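Local coordinates for protein ATP phosphoribosyltransferase (Thermotoga maritima, PDB 1O63) that probably catalyses the condensation of ATP with 5-phosphoribose 1-diphosphate, the step that opens histidine biosynthesis, at residues P51-V55 / E73-I77; G102-T108 / W123-P129. The contacts are given in a common frame with arbitrary orientation. Numbering follows the deposited sequence.

How the interactions relate
The two contacts belong to different lobes of a chain with the two-lobed fold of the type 2 periplasmic binding proteins. Interaction 1 packs a loop on a short helix of one lobe; interaction 2 pairs two neighbouring parallel strands of the other. Their centres are 28 Å apart and their nearest atoms about 14 Å, so within one chain they do not touch. The dimer brings the two regions together: Thr-52 of interaction 1 packs on Ile-128 of the second subunit, and Arg-126 and Ile-128 of interaction 2 pack on His-56 of that subunit. In this family the substrates are bound between the lobes.

Interaction 1. Residues P51-V55 / E73-I77; sequences PTYLV and ETSLI
This is an apolar loop-on-helix contact, in which residues 73-77, in the loop between helix 66-71 and strand 81-94, lie against the C-terminal turn of helix 50-55. Residues 51-55 are helical throughout (phi near -65°, psi near -40°), with Val-55 N hydrogen-bonded to Pro-51 O at 2.7 Å. The loop is mostly extended, but Ser-75 (-100°/4°) interrupts this course; Thr-74 and Leu-76 both direct their CA-to-CB bonds toward the helix. Thr-74, with chi1 p, turns its OG1 back to accept a weak hydrogen bond from Leu-76 N (3.4 Å), an ST turn. The nearest CA pairs are Pro-51 with Thr-74 (7.2 Å) and Val-55 with Leu-76 (7.4 Å). Leu-76, in the mt rotamer, is the centre: its CD1 lies 3.8 Å from Pro-51 CB, and its CD2 3.7 Å from Leu-54 CB and 4.1 Å from Val-55 CG2. It thus meets the side of the helix formed by positions i, i+3 and i+4. Thr-74 CG2 adds a contact to Pro-51 CB at 3.6 Å. Leu-54 (mt) and Leu-76 both also touch Val-175 of strand 161-176, whose end holds the loop through backbone hydrogen bonds between Val-176 and Ile-77. The two segments bury 202 Å² between them, and with Val-175 they join loop, helix and sheet in the layered packing of an alpha/beta lobe in the type 2 periplasmic binding protein fold.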
ATOM      1  N   PRO A  51      -8.007  -0.850 -11.759  1.00 21.49           N
ATOM      2  CA  PRO A  51      -7.688  -0.612 -13.148  1.00 22.50           C
ATOM      3  C   PRO A  51      -6.805  -1.718 -13.713  1.00 23.15           C
ATOM      4  O   PRO A  51      -6.938  -2.050 -14.901  1.00 21.28           O
ATOM      5  CB  PRO A  51      -7.008   0.744 -13.189  1.00 24.62           C
ATOM      6  CG  PRO A  51      -6.803   1.166 -11.787  1.00 24.85           C
ATOM      7  CD  PRO A  51      -7.661   0.307 -10.906  1.00 23.24           C
ATOM      8  N   THR A  52      -5.967  -2.314 -12.870  1.00 20.85           N
ATOM      9  CA  THR A  52      -5.139  -3.454 -13.292  1.00 22.34           C
ATOM     10  C   THR A  52      -5.995  -4.631 -13.709  1.00 21.21           C
ATOM     11  O   THR A  52      -5.764  -5.271 -14.755  1.00 22.92           O
ATOM     12  CB  THR A  52      -4.228  -3.867 -12.120  1.00 23.39           C
ATOM     13  OG1 THR A  52      -3.406  -2.730 -11.754  1.00 26.03           O
ATOM     14  CG2 THR A  52      -3.355  -5.046 -12.471  1.00 25.74           C
ATOM     15  N   TYR A  53      -7.030  -4.977 -12.939  1.00 22.70           N
ATOM     16  CA  TYR A  53      -7.920  -6.070 -13.312  1.00 22.77           C
ATOM     17  C   TYR A  53      -8.634  -5.794 -14.626  1.00 24.10           C
ATOM     18  O   TYR A  53      -8.890  -6.728 -15.417  1.00 23.58           O
ATOM     19  CB  TYR A  53      -8.982  -6.332 -12.201  1.00 21.98           C
ATOM     20  CG  TYR A  53      -8.405  -7.290 -11.158  1.00 23.19           C
ATOM     21  CD1 TYR A  53      -7.322  -6.920 -10.365  1.00 23.28           C
ATOM     22  CD2 TYR A  53      -8.910  -8.562 -11.026  1.00 24.76           C
ATOM     23  CE1 TYR A  53      -6.787  -7.802  -9.444  1.00 22.92           C
ATOM     24  CE2 TYR A  53      -8.389  -9.453 -10.127  1.00 25.07           C
ATOM     25  CZ  TYR A  53      -7.315  -9.069  -9.340  1.00 25.46           C
ATOM     26  OH  TYR A  53      -6.815  -9.999  -8.454  1.00 23.75           O
ATOM     27  N   LEU A  54      -9.041  -4.546 -14.852  1.00 23.51           N
ATOM     28  CA  LEU A  54      -9.718  -4.183 -16.085  1.00 24.25           C
ATOM     29  C   LEU A  54      -8.779  -4.141 -17.289  1.00 26.48           C
ATOM     30  O   LEU A  54      -9.058  -4.721 -18.351  1.00 24.73           O
ATOM     31  CB  LEU A  54     -10.369  -2.792 -15.928  1.00 21.93           C
ATOM     32  CG  LEU A  54     -11.551  -2.794 -14.927  1.00 26.66           C
ATOM     33  CD1 LEU A  54     -11.787  -1.390 -14.372  1.00 23.79           C
ATOM     34  CD2 LEU A  54     -12.791  -3.288 -15.659  1.00 27.06           C
ATOM     35  N   VAL A  55      -7.628  -3.472 -17.121  1.00 26.11           N
ATOM     36  CA  VAL A  55      -6.688  -3.344 -18.246  1.00 27.46           C
ATOM     37  C   VAL A  55      -6.246  -4.698 -18.751  1.00 27.69           C
ATOM     38  O   VAL A  55      -6.104  -4.925 -19.968  1.00 26.62           O
ATOM     39  CB  VAL A  55      -5.480  -2.478 -17.874  1.00 30.55           C
ATOM     40  CG1 VAL A  55      -4.468  -2.432 -19.017  1.00 34.47           C
ATOM     41  CG2 VAL A  55      -5.908  -1.056 -17.513  1.00 30.62           C
ATOM     42  N   GLU A  73      -2.700   6.686 -14.753  1.00 36.42           N
ATOM     43  CA  GLU A  73      -3.522   6.896 -15.953  1.00 38.35           C
ATOM     44  C   GLU A  73      -3.822   5.625 -16.714  1.00 36.67           C
ATOM     45  O   GLU A  73      -2.976   4.760 -16.922  1.00 35.33           O
ATOM     46  CB  GLU A  73      -2.843   7.935 -16.858  1.00 43.78           C
ATOM     47  CG  GLU A  73      -3.844   8.904 -17.474  1.00 51.95           C
ATOM     48  CD  GLU A  73      -4.490   9.813 -16.444  1.00 57.72           C
ATOM     49  OE1 GLU A  73      -5.347  10.648 -16.832  1.00 59.09           O
ATOM     50  OE2 GLU A  73      -4.138   9.721 -15.244  1.00 58.01           O
ATOM     51  N   THR A  74      -5.083   5.448 -17.109  1.00 38.10           N
ATOM     52  CA  THR A  74      -5.511   4.291 -17.881  1.00 38.99           C
ATOM     53  C   THR A  74      -6.280   4.759 -19.126  1.00 39.16           C
ATOM     54  O   THR A  74      -6.672   5.923 -19.220  1.00 37.32           O
ATOM     55  CB  THR A  74      -6.486   3.394 -17.084  1.00 42.24           C
ATOM     56  OG1 THR A  74      -7.687   4.134 -16.855  1.00 42.91           O
ATOM     57  CG2 THR A  74      -5.914   2.967 -15.738  1.00 41.98           C
ATOM     58  N   SER A  75      -6.619   3.806 -19.985  1.00 38.23           N
ATOM     59  CA  SER A  75      -7.431   4.120 -21.155  1.00 40.67           C
ATOM     60  C   SER A  75      -8.895   3.753 -20.933  1.00 38.57           C
ATOM     61  O   SER A  75      -9.723   3.913 -21.844  1.00 40.42           O
ATOM     62  CB  SER A  75      -6.896   3.347 -22.382  1.00 44.09           C
ATOM     63  OG  SER A  75      -6.747   1.973 -22.002  1.00 47.00           O
ATOM     64  N   LEU A  76      -9.258   3.302 -19.753  1.00 35.54           N
ATOM     65  CA  LEU A  76     -10.603   2.879 -19.438  1.00 33.81           C
ATOM     66  C   LEU A  76     -11.673   3.935 -19.661  1.00 32.05           C
ATOM     67  O   LEU A  76     -11.526   5.141 -19.446  1.00 31.69           O
ATOM     68  CB  LEU A  76     -10.668   2.341 -17.993  1.00 32.32           C
ATOM     69  CG  LEU A  76      -9.542   1.376 -17.615  1.00 30.43           C
ATOM     70  CD1 LEU A  76      -9.442   1.237 -16.102  1.00 26.16           C
ATOM     71  CD2 LEU A  76      -9.791   0.018 -18.289  1.00 30.01           C
ATOM     72  N   ILE A  77     -12.859   3.442 -20.014  1.00 30.58           N
ATOM     73  CA  ILE A  77     -14.030   4.254 -20.286  1.00 28.77           C
ATOM     74  C   ILE A  77     -14.857   4.528 -19.045  1.00 28.45           C
ATOM     75  O   ILE A  77     -15.179   3.606 -18.294  1.00 26.50           O
ATOM     76  CB  ILE A  77     -14.920   3.458 -21.294  1.00 32.25           C
ATOM     77  CG1 ILE A  77     -14.169   3.374 -22.644  1.00 31.24           C
ATOM     78  CG2 ILE A  77     -16.292   4.049 -21.479  1.00 28.15           C
ATOM     79  CD1 ILE A  77     -14.739   2.229 -23.486  1.00 34.81           C
TER

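Interaction 2. Residues G102-T108 / W123-P129; sequences GEKRIAT and WHCRIIP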
ATOM      1  N   GLY A 102      12.703  27.729  -1.804  1.00 40.22           N
ATOM      2  CA  GLY A 102      13.536  26.891  -2.657  1.00 38.57           C
ATOM      3  C   GLY A 102      12.842  25.580  -3.013  1.00 37.66           C
ATOM      4  O   GLY A 102      11.633  25.525  -3.243  1.00 36.26           O
ATOM      5  N   GLU A 103      13.621  24.510  -3.002  1.00 36.07           N
ATOM      6  CA  GLU A 103      13.126  23.175  -3.342  1.00 34.81           C
ATOM      7  C   GLU A 103      12.179  22.692  -2.242  1.00 32.98           C
ATOM      8  O   GLU A 103      12.389  22.925  -1.062  1.00 30.13           O
ATOM      9  CB  GLU A 103      14.321  22.248  -3.547  1.00 35.93           C
ATOM     10  CG  GLU A 103      14.000  20.784  -3.753  1.00 37.96           C
ATOM     11  CD  GLU A 103      15.259  19.927  -3.810  1.00 41.17           C
ATOM     12  OE1 GLU A 103      15.510  19.340  -4.887  1.00 41.85           O
ATOM     13  OE2 GLU A 103      15.980  19.846  -2.800  1.00 38.76           O
ATOM     14  N   LYS A 104      10.996  22.203  -2.643  1.00 32.28           N
ATOM     15  CA  LYS A 104      10.012  21.798  -1.631  1.00 32.43           C
ATOM     16  C   LYS A 104      10.008  20.299  -1.409  1.00 31.99           C
ATOM     17  O   LYS A 104       9.848  19.512  -2.344  1.00 32.10           O
ATOM     18  CB  LYS A 104       8.648  22.345  -2.024  1.00 31.66           C
ATOM     19  CG  LYS A 104       8.632  23.879  -2.116  1.00 34.75           C
ATOM     20  CD  LYS A 104       7.961  24.318  -3.420  1.00 35.30           C
ATOM     21  CE  LYS A 104       7.769  25.827  -3.437  1.00 33.09           C
ATOM     22  NZ  LYS A 104       9.083  26.505  -3.681  1.00 32.34           N
ATOM     23  N   ARG A 105      10.231  19.867  -0.164  1.00 30.37           N
ATOM     24  CA  ARG A 105      10.202  18.433   0.146  1.00 29.91           C
ATOM     25  C   ARG A 105       8.738  18.055   0.480  1.00 28.44           C
ATOM     26  O   ARG A 105       8.135  18.696   1.332  1.00 25.00           O
ATOM     27  CB  ARG A 105      11.096  18.131   1.354  1.00 31.77           C
ATOM     28  CG  ARG A 105      12.578  18.440   1.141  1.00 35.59           C
ATOM     29  CD  ARG A 105      13.395  18.061   2.392  1.00 37.29           C
ATOM     30  NE  ARG A 105      12.771  18.565   3.602  1.00 42.82           N
ATOM     31  CZ  ARG A 105      12.885  18.055   4.825  1.00 44.15           C
ATOM     32  NH1 ARG A 105      12.249  18.615   5.844  1.00 41.96           N
ATOM     33  NH2 ARG A 105      13.665  17.008   5.063  1.00 46.97           N
ATOM     34  N   ILE A 106       8.139  17.200  -0.349  1.00 25.26           N
ATOM     35  CA  ILE A 106       6.738  16.828  -0.162  1.00 23.37           C
ATOM     36  C   ILE A 106       6.638  15.299  -0.017  1.00 24.84           C
ATOM     37  O   ILE A 106       7.012  14.614  -0.967  1.00 22.43           O
ATOM     38  CB  ILE A 106       5.866  17.235  -1.363  1.00 22.52           C
ATOM     39  CG1 ILE A 106       6.165  18.684  -1.784  1.00 24.86           C
ATOM     40  CG2 ILE A 106       4.399  17.037  -1.060  1.00 17.70           C
ATOM     41  CD1 ILE A 106       5.368  19.176  -2.980  1.00 27.05           C
ATOM     42  N   ALA A 107       6.096  14.864   1.110  1.00 22.82           N
ATOM     43  CA  ALA A 107       5.818  13.442   1.348  1.00 21.90           C
ATOM     44  C   ALA A 107       4.415  13.136   0.844  1.00 22.12           C
ATOM     45  O   ALA A 107       3.531  13.982   0.982  1.00 20.34           O
ATOM     46  CB  ALA A 107       5.827  13.149   2.854  1.00 19.84           C
ATOM     47  N   THR A 108       4.224  11.934   0.277  1.00 22.47           N
ATOM     48  CA  THR A 108       2.870  11.628  -0.230  1.00 22.25           C
ATOM     49  C   THR A 108       2.786  10.152  -0.607  1.00 21.89           C
ATOM     50  O   THR A 108       3.825   9.533  -0.873  1.00 22.18           O
ATOM     51  CB  THR A 108       2.617  12.481  -1.500  1.00 20.16           C
ATOM     52  OG1 THR A 108       1.331  12.209  -2.047  1.00 17.47           O
ATOM     53  CG2 THR A 108       3.665  12.157  -2.571  1.00 19.86           C
ATOM     54  N   TRP A 123       6.979  24.705  -9.410  1.00 41.48           N
ATOM     55  CA  TRP A 123       7.814  24.442  -8.258  1.00 39.45           C
ATOM     56  C   TRP A 123       8.852  23.357  -8.561  1.00 40.40           C
ATOM     57  O   TRP A 123       8.565  22.418  -9.312  1.00 41.25           O
ATOM     58  CB  TRP A 123       6.970  23.949  -7.087  1.00 35.62           C
ATOM     59  CG  TRP A 123       6.049  24.900  -6.419  1.00 34.39           C
ATOM     60  CD1 TRP A 123       5.946  26.247  -6.609  1.00 35.04           C
ATOM     61  CD2 TRP A 123       5.110  24.582  -5.371  1.00 34.59           C
ATOM     62  NE1 TRP A 123       4.998  26.778  -5.778  1.00 38.18           N
ATOM     63  CE2 TRP A 123       4.471  25.772  -5.001  1.00 34.45           C
ATOM     64  CE3 TRP A 123       4.772  23.390  -4.707  1.00 30.65           C
ATOM     65  CZ2 TRP A 123       3.489  25.829  -4.018  1.00 35.38           C
ATOM     66  CZ3 TRP A 123       3.787  23.441  -3.731  1.00 28.68           C
ATOM     67  CH2 TRP A 123       3.167  24.639  -3.391  1.00 32.32           C
ATOM     68  N   HIS A 124      10.004  23.466  -7.920  1.00 40.29           N
ATOM     69  CA  HIS A 124      10.984  22.368  -7.935  1.00 40.87           C
ATOM     70  C   HIS A 124      10.694  21.552  -6.666  1.00 38.53           C
ATOM     71  O   HIS A 124      10.695  22.137  -5.573  1.00 37.59           O
ATOM     72  CB  HIS A 124      12.410  22.888  -7.936  1.00 49.91           C
ATOM     73  CG  HIS A 124      12.868  23.422  -9.268  1.00 54.47           C
ATOM     74  ND1 HIS A 124      12.563  24.692  -9.699  1.00 56.31           N
ATOM     75  CD2 HIS A 124      13.609  22.852 -10.249  1.00 55.42           C
ATOM     76  CE1 HIS A 124      13.095  24.886 -10.896  1.00 57.09           C
ATOM     77  NE2 HIS A 124      13.740  23.787 -11.248  1.00 57.46           N
ATOM     78  N   CYS A 125      10.340  20.297  -6.811  1.00 36.88           N
ATOM     79  CA  CYS A 125       9.937  19.487  -5.657  1.00 35.21           C
ATOM     80  C   CYS A 125      10.786  18.253  -5.473  1.00 34.81           C
ATOM     81  O   CYS A 125      11.206  17.587  -6.431  1.00 37.53           O
ATOM     82  CB  CYS A 125       8.452  19.077  -5.867  1.00 35.34           C
ATOM     83  SG  CYS A 125       7.263  20.422  -5.809  1.00 34.12           S
ATOM     84  N   ARG A 126      11.035  17.892  -4.238  1.00 34.51           N
ATOM     85  CA  ARG A 126      11.735  16.651  -3.875  1.00 34.36           C
ATOM     86  C   ARG A 126      10.642  15.727  -3.291  1.00 32.11           C
ATOM     87  O   ARG A 126      10.217  15.968  -2.153  1.00 29.08           O
ATOM     88  CB  ARG A 126      12.794  16.982  -2.844  1.00 39.59           C
ATOM     89  CG  ARG A 126      13.886  15.974  -2.626  1.00 49.64           C
ATOM     90  CD  ARG A 126      14.854  15.906  -3.807  1.00 56.59           C
ATOM     91  NE  ARG A 126      16.230  15.791  -3.379  1.00 61.82           N
ATOM     92  CZ  ARG A 126      16.763  14.898  -2.565  1.00 63.49           C
ATOM     93  NH1 ARG A 126      18.069  14.967  -2.282  1.00 66.11           N
ATOM     94  NH2 ARG A 126      16.051  13.936  -2.009  1.00 64.00           N
ATOM     95  N   ILE A 127      10.109  14.836  -4.113  1.00 28.68           N
ATOM     96  CA  ILE A 127       8.938  14.050  -3.689  1.00 29.05           C
ATOM     97  C   ILE A 127       9.295  12.774  -2.961  1.00 29.09           C
ATOM     98  O   ILE A 127       9.922  11.874  -3.514  1.00 30.13           O
ATOM     99  CB  ILE A 127       8.024  13.706  -4.878  1.00 26.82           C
ATOM    100  CG1 ILE A 127       7.562  14.972  -5.585  1.00 29.47           C
ATOM    101  CG2 ILE A 127       6.813  12.889  -4.408  1.00 25.13           C
ATOM    102  CD1 ILE A 127       6.818  14.695  -6.888  1.00 30.19           C
ATOM    103  N   ILE A 128       8.764  12.623  -1.743  1.00 27.40           N
ATOM    104  CA  ILE A 128       9.057  11.439  -0.936  1.00 27.39           C
ATOM    105  C   ILE A 128       7.854  10.527  -0.778  1.00 25.94           C
ATOM    106  O   ILE A 128       6.934  10.824  -0.016  1.00 24.54           O
ATOM    107  CB  ILE A 128       9.550  11.893   0.464  1.00 28.09           C
ATOM    108  CG1 ILE A 128      10.783  12.811   0.269  1.00 30.13           C
ATOM    109  CG2 ILE A 128       9.877  10.678   1.306  1.00 26.97           C
ATOM    110  CD1 ILE A 128      11.274  13.469   1.530  1.00 33.68           C
ATOM    111  N   PRO A 129       7.849   9.388  -1.461  1.00 26.97           N
ATOM    112  CA  PRO A 129       6.765   8.445  -1.423  1.00 27.58           C
ATOM    113  C   PRO A 129       6.649   7.704  -0.098  1.00 27.81           C
ATOM    114  O   PRO A 129       7.652   7.197   0.403  1.00 28.27           O
ATOM    115  CB  PRO A 129       7.082   7.420  -2.515  1.00 27.97           C
ATOM    116  CG  PRO A 129       8.156   8.015  -3.326  1.00 29.88           C
ATOM    117  CD  PRO A 129       8.909   8.961  -2.420  1.00 27.96           C
TER
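Strands 104-108 and 125-129 are the two parallel strands of a beta-alpha-beta unit, connected by helix 111-121; strand 125-129 is the outermost at this end of the chain's sheet. Five backbone hydrogen bonds make the ladder. Lys-104 N donates to His-124 O (2.9 Å), Ile-106 N to Arg-126 O (3.0 Å) and Thr-108 N to Ile-128 O (2.9 Å); in return Arg-126 N reaches Lys-104 O and Ile-128 N reaches Ile-106 O, both at 2.8 Å. The alternate residues Arg-105 and Ala-107 direct their backbone hydrogen bonds the other way, to Asp-144, Leu-145 and Val-147. Among the side chains, Arg-105 NH2 donates to Gly-141 O, and Thr-108 OG1 accepts from Phe-110 N and donates to Val-147 O of strand 145-150. Glu-103 OE1 and Arg-126 NE form only a long salt bridge (3.9 Å). On the face toward the helix, Ile-106 CD1 lies 3.6 Å from Cys-125 SG, which is disulfide-bonded to Cys-118. Lys-104 NZ donates to Gly-102 O (2.8 Å) and to Pro-100 O, and makes a cation-pi contact with Trp-123, while Lys-104 CE sits 3.4 Å above the centroid of the five-membered ring of Trp-123.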